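Local coordinates for ABC transporter periplasmic peptide-binding protein (Pseudoalteromonas, PDB 4QFL) that binds dipeptides in the periplasm, here Ala-Phe, and probably delivers them to an ABC transporter for uptake, at residues Arg124-Val135 against Leu194-Asp204; Gly147-Ile155 against Phe165-Phe174. All coordinates share one frame; numbering follows the deposited sequence.

Contact 1: Arg124-Val135 against Leu194-Asp204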
loop_
_atom_site.group_PDB
_atom_site.type_symbol
_atom_site.label_atom_id
_atom_site.label_comp_id
_atom_site.label_asym_id
_atom_site.label_seq_id
_atom_site.Cartn_x
_atom_site.Cartn_y
_atom_site.Cartn_z
ATOM N N ARG A 124 15.289 3.438 -14.114
ATOM C CA ARG A 124 14.838 2.055 -14.282
ATOM C C ARG A 124 13.327 1.991 -14.543
ATOM O O ARG A 124 12.839 1.097 -15.231
ATOM C CB ARG A 124 15.201 1.192 -13.064
ATOM C CG ARG A 124 14.628 -0.224 -13.132
ATOM C CD ARG A 124 15.083 -1.136 -12.003
ATOM N NE ARG A 124 14.578 -2.496 -12.204
ATOM C CZ ARG A 124 14.731 -3.485 -11.330
ATOM N NH1 ARG A 124 15.371 -3.274 -10.189
ATOM N NH2 ARG A 124 14.235 -4.683 -11.588
ATOM N N LEU A 125 12.590 2.947 -13.994
ATOM C CA LEU A 125 11.130 2.962 -14.124
ATOM C C LEU A 125 10.621 3.469 -15.480
ATOM O O LEU A 125 9.722 2.870 -16.069
ATOM C CB LEU A 125 10.496 3.798 -13.004
ATOM C CG LEU A 125 10.988 3.526 -11.589
ATOM C CD1 LEU A 125 10.430 4.593 -10.656
ATOM C CD2 LEU A 125 10.592 2.129 -11.131
ATOM N N PHE A 126 11.193 4.560 -15.980
ATOM C CA PHE A 126 10.624 5.211 -17.157
ATOM C C PHE A 126 11.448 5.042 -18.424
ATOM O O PHE A 126 10.949 5.275 -19.521
ATOM C CB PHE A 126 10.425 6.705 -16.903
ATOM C CG PHE A 126 11.708 7.463 -16.730
ATOM C CD1 PHE A 126 12.497 7.771 -17.820
ATOM C CD2 PHE A 126 12.126 7.868 -15.478
ATOM C CE1 PHE A 126 13.677 8.458 -17.664
ATOM C CE2 PHE A 126 13.308 8.559 -15.322
ATOM C CZ PHE A 126 14.085 8.857 -16.418
ATOM N N ASP A 127 12.710 4.666 -18.277
ATOM C CA ASP A 127 13.609 4.606 -19.418
ATOM C C ASP A 127 13.727 3.187 -19.933
ATOM O O ASP A 127 14.310 2.333 -19.277
ATOM C CB ASP A 127 14.986 5.136 -19.025
ATOM C CG ASP A 127 15.875 5.417 -20.218
ATOM O OD1 ASP A 127 15.594 4.912 -21.329
ATOM O OD2 ASP A 127 16.875 6.137 -20.031
ATOM N N VAL A 128 13.181 2.935 -21.116
ATOM C CA VAL A 128 13.256 1.605 -21.712
ATOM C C VAL A 128 14.695 1.228 -22.047
ATOM O O VAL A 128 14.990 0.062 -22.300
ATOM C CB VAL A 128 12.393 1.500 -22.981
ATOM C CG1 VAL A 128 10.942 1.248 -22.625
ATOM C CG2 VAL A 128 12.546 2.757 -23.813
ATOM N N TYR A 129 15.579 2.224 -22.044
ATOM C CA TYR A 129 17.000 2.005 -22.314
ATOM C C TYR A 129 17.790 1.602 -21.088
ATOM O O TYR A 129 18.919 1.135 -21.200
ATOM C CB TYR A 129 17.630 3.246 -22.931
ATOM C CG TYR A 129 17.158 3.486 -24.332
ATOM C CD1 TYR A 129 17.622 2.701 -25.386
ATOM C CD2 TYR A 129 16.239 4.478 -24.602
ATOM C CE1 TYR A 129 17.182 2.919 -26.673
ATOM C CE2 TYR A 129 15.794 4.703 -25.883
ATOM C CZ TYR A 129 16.266 3.927 -26.916
ATOM O OH TYR A 129 15.808 4.173 -28.187
ATOM N N ASN A 130 17.200 1.802 -19.916
ATOM C CA ASN A 130 17.825 1.363 -18.680
ATOM C C ASN A 130 17.940 -0.151 -18.717
ATOM O O ASN A 130 16.964 -0.839 -18.969
ATOM C CB ASN A 130 17.020 1.841 -17.467
ATOM C CG ASN A 130 17.673 1.471 -16.155
ATOM O OD1 ASN A 130 17.941 0.296 -15.902
ATOM N ND2 ASN A 130 17.952 2.470 -15.321
ATOM N N PRO A 131 19.140 -0.677 -18.468
ATOM C CA PRO A 131 19.353 -2.111 -18.654
ATOM C C PRO A 131 18.517 -2.945 -17.697
ATOM O O PRO A 131 18.430 -4.158 -17.852
ATOM C CB PRO A 131 20.840 -2.276 -18.354
ATOM C CG PRO A 131 21.171 -1.126 -17.472
ATOM C CD PRO A 131 20.347 -0.001 -17.971
ATOM N N TYR A 132 17.905 -2.300 -16.714
ATOM C CA TYR A 132 17.087 -3.022 -15.751
ATOM C C TYR A 132 15.598 -2.755 -15.941
ATOM O O TYR A 132 14.755 -3.307 -15.229
ATOM C CB TYR A 132 17.524 -2.671 -14.339
ATOM C CG TYR A 132 18.693 -3.491 -13.881
ATOM C CD1 TYR A 132 19.992 -3.183 -14.277
ATOM C CD2 TYR A 132 18.497 -4.580 -13.057
ATOM C CE1 TYR A 132 21.065 -3.949 -13.856
ATOM C CE2 TYR A 132 19.551 -5.346 -12.625
ATOM C CZ TYR A 132 20.835 -5.034 -13.023
ATOM O OH TYR A 132 21.865 -5.824 -12.570
ATOM N N HIS A 133 15.273 -1.922 -16.917
ATOM C CA HIS A 133 13.878 -1.595 -17.161
ATOM C C HIS A 133 13.026 -2.847 -17.297
ATOM O O HIS A 133 11.941 -2.931 -16.724
ATOM C CB HIS A 133 13.716 -0.727 -18.405
ATOM C CG HIS A 133 12.300 -0.314 -18.656
ATOM N ND1 HIS A 133 11.590 0.473 -17.774
ATOM C CD2 HIS A 133 11.453 -0.599 -19.673
ATOM C CE1 HIS A 133 10.371 0.668 -18.246
ATOM N NE2 HIS A 133 10.263 0.028 -19.398
ATOM N N PHE A 134 13.522 -3.822 -18.048
ATOM C CA PHE A 134 12.759 -5.041 -18.311
ATOM C C PHE A 134 13.161 -6.234 -17.434
ATOM O O PHE A 134 12.763 -7.370 -17.703
ATOM C CB PHE A 134 12.864 -5.433 -19.787
ATOM C CG PHE A 134 12.264 -4.432 -20.732
ATOM C CD1 PHE A 134 10.893 -4.289 -20.830
ATOM C CD2 PHE A 134 13.072 -3.659 -21.541
ATOM C CE1 PHE A 134 10.344 -3.371 -21.705
ATOM C CE2 PHE A 134 12.529 -2.742 -22.419
ATOM C CZ PHE A 134 11.170 -2.601 -22.504
ATOM N N VAL A 135 13.939 -5.987 -16.387
ATOM C CA VAL A 135 14.344 -7.079 -15.511
ATOM C C VAL A 135 13.203 -7.500 -14.615
ATOM O O VAL A 135 12.385 -6.679 -14.205
ATOM C CB VAL A 135 15.562 -6.720 -14.657
ATOM C CG1 VAL A 135 15.713 -7.699 -13.501
ATOM C CG2 VAL A 135 16.798 -6.709 -15.519
ATOM N N LEU A 194 26.301 -6.984 -11.180
ATOM C CA LEU A 194 25.500 -8.143 -11.544
ATOM C C LEU A 194 25.328 -8.269 -13.055
ATOM O O LEU A 194 25.387 -9.366 -13.608
ATOM C CB LEU A 194 24.136 -8.068 -10.861
ATOM C CG LEU A 194 24.115 -8.229 -9.343
ATOM C CD1 LEU A 194 22.689 -8.137 -8.851
ATOM C CD2 LEU A 194 24.713 -9.558 -8.948
ATOM N N LYS A 195 25.110 -7.140 -13.719
ATOM C CA LYS A 195 24.987 -7.116 -15.174
ATOM C C LYS A 195 26.207 -7.755 -15.831
ATOM O O LYS A 195 26.075 -8.592 -16.725
ATOM C CB LYS A 195 24.790 -5.683 -15.674
ATOM C CG LYS A 195 24.700 -5.524 -17.175
ATOM C CD LYS A 195 24.356 -4.089 -17.546
ATOM C CE LYS A 195 24.735 -3.770 -18.985
ATOM N NZ LYS A 195 23.968 -4.564 -19.984
ATOM N N ALA A 196 27.393 -7.373 -15.373
ATOM C CA ALA A 196 28.624 -7.954 -15.895
ATOM C C ALA A 196 28.573 -9.481 -15.871
ATOM O O ALA A 196 29.074 -10.137 -16.772
ATOM C CB ALA A 196 29.814 -7.451 -15.112
ATOM N N ASN A 197 27.960 -10.051 -14.843
ATOM C CA ASN A 197 27.840 -11.499 -14.752
ATOM C C ASN A 197 26.571 -12.046 -15.390
ATOM O O ASN A 197 26.326 -13.254 -15.355
ATOM C CB ASN A 197 27.897 -11.944 -13.289
ATOM C CG ASN A 197 29.254 -11.741 -12.684
ATOM O OD1 ASN A 197 30.225 -11.507 -13.403
ATOM N ND2 ASN A 197 29.343 -11.839 -11.362
ATOM N N ASN A 198 25.763 -11.165 -15.966
ATOM C CA ASN A 198 24.454 -11.564 -16.466
ATOM C C ASN A 198 23.607 -12.159 -15.343
ATOM O O ASN A 198 22.856 -13.111 -15.558
ATOM C CB ASN A 198 24.598 -12.575 -17.594
ATOM C CG ASN A 198 25.500 -12.079 -18.701
ATOM O OD1 ASN A 198 25.449 -10.905 -19.078
ATOM N ND2 ASN A 198 26.349 -12.968 -19.223
ATOM N N GLN A 199 23.739 -11.586 -14.150
ATOM C CA GLN A 199 23.007 -12.057 -12.983
ATOM C C GLN A 199 22.013 -11.005 -12.519
ATOM O O GLN A 199 21.688 -10.922 -11.338
ATOM C CB GLN A 199 23.968 -12.367 -11.846
ATOM C CG GLN A 199 25.004 -13.418 -12.158
ATOM C CD GLN A 199 26.035 -13.526 -11.047
ATOM O OE1 GLN A 199 26.610 -12.522 -10.608
ATOM N NE2 GLN A 199 26.261 -14.741 -10.574
ATOM N N GLU A 200 21.553 -10.199 -13.463
ATOM C CA GLU A 200 20.508 -9.219 -13.223
ATOM C C GLU A 200 19.365 -9.781 -12.388
ATOM O O GLU A 200 18.761 -9.062 -11.595
ATOM C CB GLU A 200 19.954 -8.724 -14.558
ATOM C CG GLU A 200 20.977 -8.079 -15.477
ATOM C CD GLU A 200 21.742 -9.080 -16.340
ATOM O OE1 GLU A 200 21.489 -10.297 -16.243
ATOM O OE2 GLU A 200 22.604 -8.637 -17.126
ATOM N N ASN A 201 19.057 -11.058 -12.579
ATOM C CA ASN A 201 17.947 -11.702 -11.890
ATOM C C ASN A 201 18.142 -11.722 -10.390
ATOM O O ASN A 201 17.225 -12.053 -9.642
ATOM C CB ASN A 201 17.784 -13.139 -12.373
ATOM C CG ASN A 201 18.926 -14.046 -11.912
ATOM O OD1 ASN A 201 20.105 -13.687 -11.989
ATOM N ND2 ASN A 201 18.577 -15.218 -11.416
ATOM N N LEU A 202 19.349 -11.388 -9.952
ATOM C CA LEU A 202 19.693 -11.442 -8.540
ATOM C C LEU A 202 19.470 -10.113 -7.868
ATOM O O LEU A 202 19.380 -10.047 -6.650
ATOM C CB LEU A 202 21.158 -11.818 -8.375
ATOM C CG LEU A 202 21.468 -13.302 -8.274
ATOM C CD1 LEU A 202 20.499 -14.141 -9.097
ATOM C CD2 LEU A 202 22.906 -13.542 -8.683
ATOM N N PHE A 203 19.390 -9.056 -8.669
ATOM C CA PHE A 203 19.355 -7.703 -8.141
ATOM C C PHE A 203 18.217 -7.491 -7.152
ATOM O O PHE A 203 18.420 -6.939 -6.073
ATOM C CB PHE A 203 19.299 -6.674 -9.274
ATOM C CG PHE A 203 19.582 -5.274 -8.825
ATOM C CD1 PHE A 203 20.832 -4.922 -8.372
ATOM C CD2 PHE A 203 18.595 -4.311 -8.853
ATOM C CE1 PHE A 203 21.091 -3.639 -7.946
ATOM C CE2 PHE A 203 18.857 -3.022 -8.428
ATOM C CZ PHE A 203 20.105 -2.693 -7.978
ATOM N N ASP A 204 17.025 -7.952 -7.507
ATOM C CA ASP A 204 15.847 -7.727 -6.673
ATOM C C ASP A 204 15.685 -8.737 -5.516
ATOM O O ASP A 204 14.854 -8.541 -4.627
ATOM C CB ASP A 204 14.588 -7.704 -7.552
ATOM C CG ASP A 204 14.560 -6.518 -8.502
ATOM O OD1 ASP A 204 15.103 -5.465 -8.136
ATOM O OD2 ASP A 204 14.004 -6.635 -9.615
#
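Arg124 meets Asp204 end-on, guanidinium and carboxylate nearly coplanar, their planes 3° apart. Arg124 NH1 donates to Asp204 OD1 (3.0 Å) and Arg124 NH2 to Asp204 OD2 (2.8 Å), each oxygen using its syn lone pair, so the pair is a two-pronged salt bridge. The arginine gets there fully extended, with CG anti to its own N (chi1 174°). Tyr132 CD2 lies over one guanidinium face, and NE bonds with Tyr140 OH and gives a weaker bond to Tyr132 O. Beside the bridge, Arg124 NH1 also reaches the edge of the Phe203 ring, 3.6 Å from CD2.

The Tyr132 and Phe203 side chains cross at about a right angle, Tyr132 CE2 3.6 Å from Phe203 CB, but their rings meet obliquely, planes 55° apart. The tyrosine's hydroxyl end lies against Leu194 CB and Glu200 CG and bonds to Ala191 O in helix 188-196. Val135 CG2 packs crosswise on Glu200 CB at 3.9 Å, while Pro131 CB touches the aliphatic Lys195 chain.

Asp204 OD1 also accepts from Asn43. With both partners buried, the charges probably neutralise each other, and the bridge ties the C-terminal turn of helix 115-126 to the chain after helix 188-196.

Contact 2: Gly147-Ile155 against Phe165-Phe174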
loop_
_atom_site.group_PDB
_atom_site.type_symbol
_atom_site.label_atom_id
_atom_site.label_comp_id
_atom_site.label_asym_id
_atom_site.label_seq_id
_atom_site.Cartn_x
_atom_site.Cartn_y
_atom_site.Cartn_z
ATOM N N GLY A 147 1.287 6.697 -13.469
ATOM C CA GLY A 147 1.730 7.201 -14.759
ATOM C C GLY A 147 3.101 7.852 -14.814
ATOM O O GLY A 147 3.258 8.926 -15.389
ATOM N N ILE A 148 4.087 7.186 -14.230
ATOM C CA ILE A 148 5.467 7.630 -14.349
ATOM C C ILE A 148 5.787 7.954 -15.814
ATOM O O ILE A 148 6.297 9.028 -16.118
ATOM C CB ILE A 148 6.452 6.592 -13.753
ATOM C CG1 ILE A 148 7.611 7.306 -13.060
ATOM C CG2 ILE A 148 6.922 5.557 -14.779
ATOM C CD1 ILE A 148 7.189 8.082 -11.838
ATOM N N ASP A 149 5.482 6.991 -16.685
ATOM C CA ASP A 149 5.647 7.086 -18.129
ATOM C C ASP A 149 5.446 8.477 -18.673
ATOM O O ASP A 149 6.362 9.098 -19.204
ATOM C CB ASP A 149 4.594 6.203 -18.816
ATOM C CG ASP A 149 5.111 5.537 -20.076
ATOM O OD1 ASP A 149 5.177 6.208 -21.126
ATOM O OD2 ASP A 149 5.444 4.340 -20.011
ATOM N N GLN A 150 4.220 8.961 -18.534
ATOM C CA GLN A 150 3.848 10.261 -19.058
ATOM C C GLN A 150 4.291 11.366 -18.108
ATOM O O GLN A 150 3.810 12.491 -18.194
ATOM C CB GLN A 150 2.344 10.326 -19.304
ATOM C CG GLN A 150 1.821 9.149 -20.110
ATOM C CD GLN A 150 0.379 8.815 -19.796
ATOM O OE1 GLN A 150 0.093 7.846 -19.092
ATOM N NE2 GLN A 150 -0.538 9.617 -20.322
ATOM N N LEU A 151 5.215 11.045 -17.210
ATOM C CA LEU A 151 5.700 12.047 -16.265
ATOM C C LEU A 151 7.177 12.400 -16.378
ATOM O O LEU A 151 7.514 13.549 -16.663
ATOM C CB LEU A 151 5.390 11.657 -14.825
ATOM C CG LEU A 151 5.605 12.874 -13.924
ATOM C CD1 LEU A 151 4.676 13.981 -14.351
ATOM C CD2 LEU A 151 5.378 12.535 -12.476
ATOM N N ILE A 152 8.061 11.439 -16.134
ATOM C CA ILE A 152 9.492 11.753 -16.078
ATOM C C ILE A 152 10.179 11.695 -17.447
ATOM O O ILE A 152 10.235 10.636 -18.069
ATOM C CB ILE A 152 10.249 10.830 -15.106
ATOM C CG1 ILE A 152 9.673 10.948 -13.695
ATOM C CG2 ILE A 152 11.704 11.201 -15.083
ATOM C CD1 ILE A 152 10.273 9.963 -12.716
ATOM N N ARG A 153 10.703 12.833 -17.903
ATOM C CA ARG A 153 11.373 12.915 -19.205
ATOM C C ARG A 153 12.831 12.478 -19.092
ATOM O O ARG A 153 13.312 11.639 -19.857
ATOM C CB ARG A 153 11.291 14.338 -19.783
ATOM C CG ARG A 153 11.707 14.464 -21.262
ATOM C CD ARG A 153 11.866 15.931 -21.678
ATOM N NE ARG A 153 13.170 16.467 -21.278
ATOM C CZ ARG A 153 13.414 17.747 -21.011
ATOM N NH1 ARG A 153 12.441 18.642 -21.092
ATOM N NH2 ARG A 153 14.632 18.131 -20.651
ATOM N N LYS A 154 13.538 13.062 -18.137
ATOM C CA LYS A 154 14.892 12.647 -17.862
ATOM C C LYS A 154 15.263 13.138 -16.476
ATOM O O LYS A 154 14.513 13.881 -15.851
ATOM C CB LYS A 154 15.865 13.171 -18.933
ATOM C CG LYS A 154 15.903 14.681 -19.112
ATOM C CD LYS A 154 16.935 15.074 -20.176
ATOM C CE LYS A 154 17.150 16.595 -20.247
ATOM N NZ LYS A 154 18.212 17.011 -21.229
ATOM N N ILE A 155 16.403 12.677 -15.983
ATOM C CA ILE A 155 16.987 13.200 -14.766
ATOM C C ILE A 155 18.381 13.668 -15.136
ATOM O O ILE A 155 19.232 12.863 -15.525
ATOM C CB ILE A 155 17.109 12.118 -13.682
ATOM C CG1 ILE A 155 15.790 11.365 -13.529
ATOM C CG2 ILE A 155 17.570 12.735 -12.354
ATOM C CD1 ILE A 155 15.852 10.224 -12.540
ATOM N N PHE A 165 15.126 16.389 -11.923
ATOM C CA PHE A 165 14.094 15.665 -12.665
ATOM C C PHE A 165 13.378 16.622 -13.627
ATOM O O PHE A 165 12.940 17.702 -13.228
ATOM C CB PHE A 165 13.052 15.048 -11.712
ATOM C CG PHE A 165 13.546 13.863 -10.914
ATOM C CD1 PHE A 165 14.486 14.018 -9.900
ATOM C CD2 PHE A 165 13.027 12.594 -11.149
ATOM C CE1 PHE A 165 14.926 12.922 -9.152
ATOM C CE2 PHE A 165 13.454 11.497 -10.403
ATOM C CZ PHE A 165 14.408 11.662 -9.404
ATOM N N GLU A 166 13.249 16.220 -14.890
ATOM C CA GLU A 166 12.484 16.991 -15.865
ATOM C C GLU A 166 11.173 16.270 -16.177
ATOM O O GLU A 166 11.180 15.137 -16.661
ATOM C CB GLU A 166 13.290 17.187 -17.149
ATOM C CG GLU A 166 14.679 17.746 -16.926
ATOM C CD GLU A 166 14.664 19.235 -16.635
ATOM O OE1 GLU A 166 13.560 19.814 -16.550
ATOM O OE2 GLU A 166 15.757 19.828 -16.495
ATOM N N LEU A 167 10.053 16.928 -15.899
ATOM C CA LEU A 167 8.737 16.337 -16.131
ATOM C C LEU A 167 8.089 16.837 -17.425
ATOM O O LEU A 167 8.347 17.961 -17.875
ATOM C CB LEU A 167 7.810 16.629 -14.950
ATOM C CG LEU A 167 8.422 16.389 -13.569
ATOM C CD1 LEU A 167 7.402 16.655 -12.475
ATOM C CD2 LEU A 167 8.991 14.981 -13.461
ATOM N N PHE A 168 7.248 15.997 -18.022
ATOM C CA PHE A 168 6.533 16.377 -19.229
ATOM C C PHE A 168 5.452 17.381 -18.879
ATOM O O PHE A 168 5.077 18.222 -19.700
ATOM C CB PHE A 168 5.905 15.157 -19.894
ATOM C CG PHE A 168 6.896 14.277 -20.590
ATOM C CD1 PHE A 168 7.681 14.778 -21.609
ATOM C CD2 PHE A 168 7.048 12.952 -20.227
ATOM C CE1 PHE A 168 8.606 13.969 -22.256
ATOM C CE2 PHE A 168 7.971 12.135 -20.864
ATOM C CZ PHE A 168 8.755 12.643 -21.879
ATOM N N ASN A 169 4.960 17.276 -17.649
ATOM C CA ASN A 169 3.912 18.150 -17.130
ATOM C C ASN A 169 4.064 18.288 -15.610
ATOM O O ASN A 169 4.650 17.429 -14.956
ATOM C CB ASN A 169 2.520 17.581 -17.461
ATOM C CG ASN A 169 2.235 17.534 -18.960
ATOM O OD1 ASN A 169 1.874 18.545 -19.570
ATOM N ND2 ASN A 169 2.383 16.354 -19.558
ATOM N N ALA A 170 3.543 19.364 -15.039
ATOM C CA ALA A 170 3.510 19.457 -13.589
ATOM C C ALA A 170 2.458 18.490 -13.048
ATOM O O ALA A 170 1.408 18.284 -13.658
ATOM C CB ALA A 170 3.212 20.880 -13.148
ATOM N N GLU A 171 2.772 17.867 -11.923
ATOM C CA GLU A 171 1.816 17.075 -11.165
ATOM C C GLU A 171 2.046 17.461 -9.720
ATOM O O GLU A 171 3.158 17.338 -9.225
ATOM C CB GLU A 171 2.064 15.568 -11.338
ATOM C CG GLU A 171 1.627 15.003 -12.681
ATOM C CD GLU A 171 1.508 13.475 -12.700
ATOM O OE1 GLU A 171 1.153 12.917 -13.769
ATOM O OE2 GLU A 171 1.754 12.833 -11.658
ATOM N N SER A 172 1.008 17.932 -9.045
ATOM C CA SER A 172 1.175 18.427 -7.689
ATOM C C SER A 172 1.388 17.306 -6.691
ATOM O O SER A 172 1.679 17.561 -5.532
ATOM C CB SER A 172 -0.007 19.299 -7.273
ATOM O OG SER A 172 -1.243 18.647 -7.501
ATOM N N SER A 173 1.260 16.063 -7.144
ATOM C CA SER A 173 1.424 14.918 -6.252
ATOM C C SER A 173 2.826 14.368 -6.344
ATOM O O SER A 173 3.158 13.394 -5.681
ATOM C CB SER A 173 0.430 13.815 -6.610
ATOM O OG SER A 173 0.611 13.408 -7.957
ATOM N N PHE A 174 3.662 14.992 -7.158
ATOM C CA PHE A 174 4.939 14.378 -7.506
ATOM C C PHE A 174 5.863 14.079 -6.309
ATOM O O PHE A 174 6.273 12.939 -6.097
ATOM C CB PHE A 174 5.663 15.214 -8.557
ATOM C CG PHE A 174 7.001 14.681 -8.911
ATOM C CD1 PHE A 174 7.114 13.612 -9.776
ATOM C CD2 PHE A 174 8.151 15.226 -8.352
ATOM C CE1 PHE A 174 8.359 13.102 -10.095
ATOM C CE2 PHE A 174 9.386 14.722 -8.660
ATOM C CZ PHE A 174 9.495 13.660 -9.533
HETATM O O HOH W 1 1.377 10.839 -15.030
#
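Arg153 runs across Phe168 and then alongside Glu166. Its CB sits over one face of the Phe168 ring, 3.9 Å from the centroid, a CH-pi contact, and also touches Glu166 O. CG, placed anti to the backbone N (chi1 -168°), comes 3.3 Å from Phe168 CE1, and CD still grazes that atom. The chain then bends at chi3, 82°, which lays the guanidinium over the Glu166 side chain: NE and CZ approach Glu166 CB, and Arg153 NH2 lies 3.7 Å from Glu166 CG. No N-H of this guanidinium points at Glu166 OE1, which bonds to Ser90, while OE2 is salt-bridged to Arg164.

The backbone beneath is a classic beta bulge in the antiparallel hairpin of strands 152-159 and 162-167. Arg153 and Lys154 both face Glu166, whose O accepts a short bond from Arg153 N (2.7 Å) and a weak one from Lys154 N, while Glu166 N returns a nearly straight bond to Lys154 O. Phe168 N closes on Leu151 O.

On the other face of the sheet, Ile155 CG1 covers one face of the Phe165 ring and Ile152 CD1 meets its edge, 4.1 Å from Phe165 CD2. With an alanine at Phe165, the ring face that Ile155 CG1 and CD1 pack on would be gone, which would probably open a gap there and leave Ile152 CD1 without this neighbour. Farther along, Leu151 CD2 is 3.4 Å from Phe174 CD1, at the ring edge, while Leu151 CD1 meets the Glu171 carboxylate.

Ile152, Ile155, Phe165 and Leu167 thus make one face apolar, the two isoleucines touching helix 115-126. Lys154 and Glu166 lie on the other, where opposite charges probably attract only loosely, and Phe168 covers the aliphatic part of Arg153.

The centres of the two contacts lie about 22 Å apart, and helix 115-126 connects them. Its last turn opens segment 124-135 of contact 1, and Phe126 there packs on Ile152 and Ile155 of contact 2. Along the chain, both segments of contact 2 fall between those of contact 1: the hairpin strands 152-159 and 162-167 come first, and helices 174-178 and 188-196 then return the chain to segment 194-204. The hairpin belongs to a four-stranded antiparallel sheet with strands 79-84 and 90-95. Neither contact includes residues of the dipeptide pocket; together they join sheet, helix and loops in one region of the binding protein.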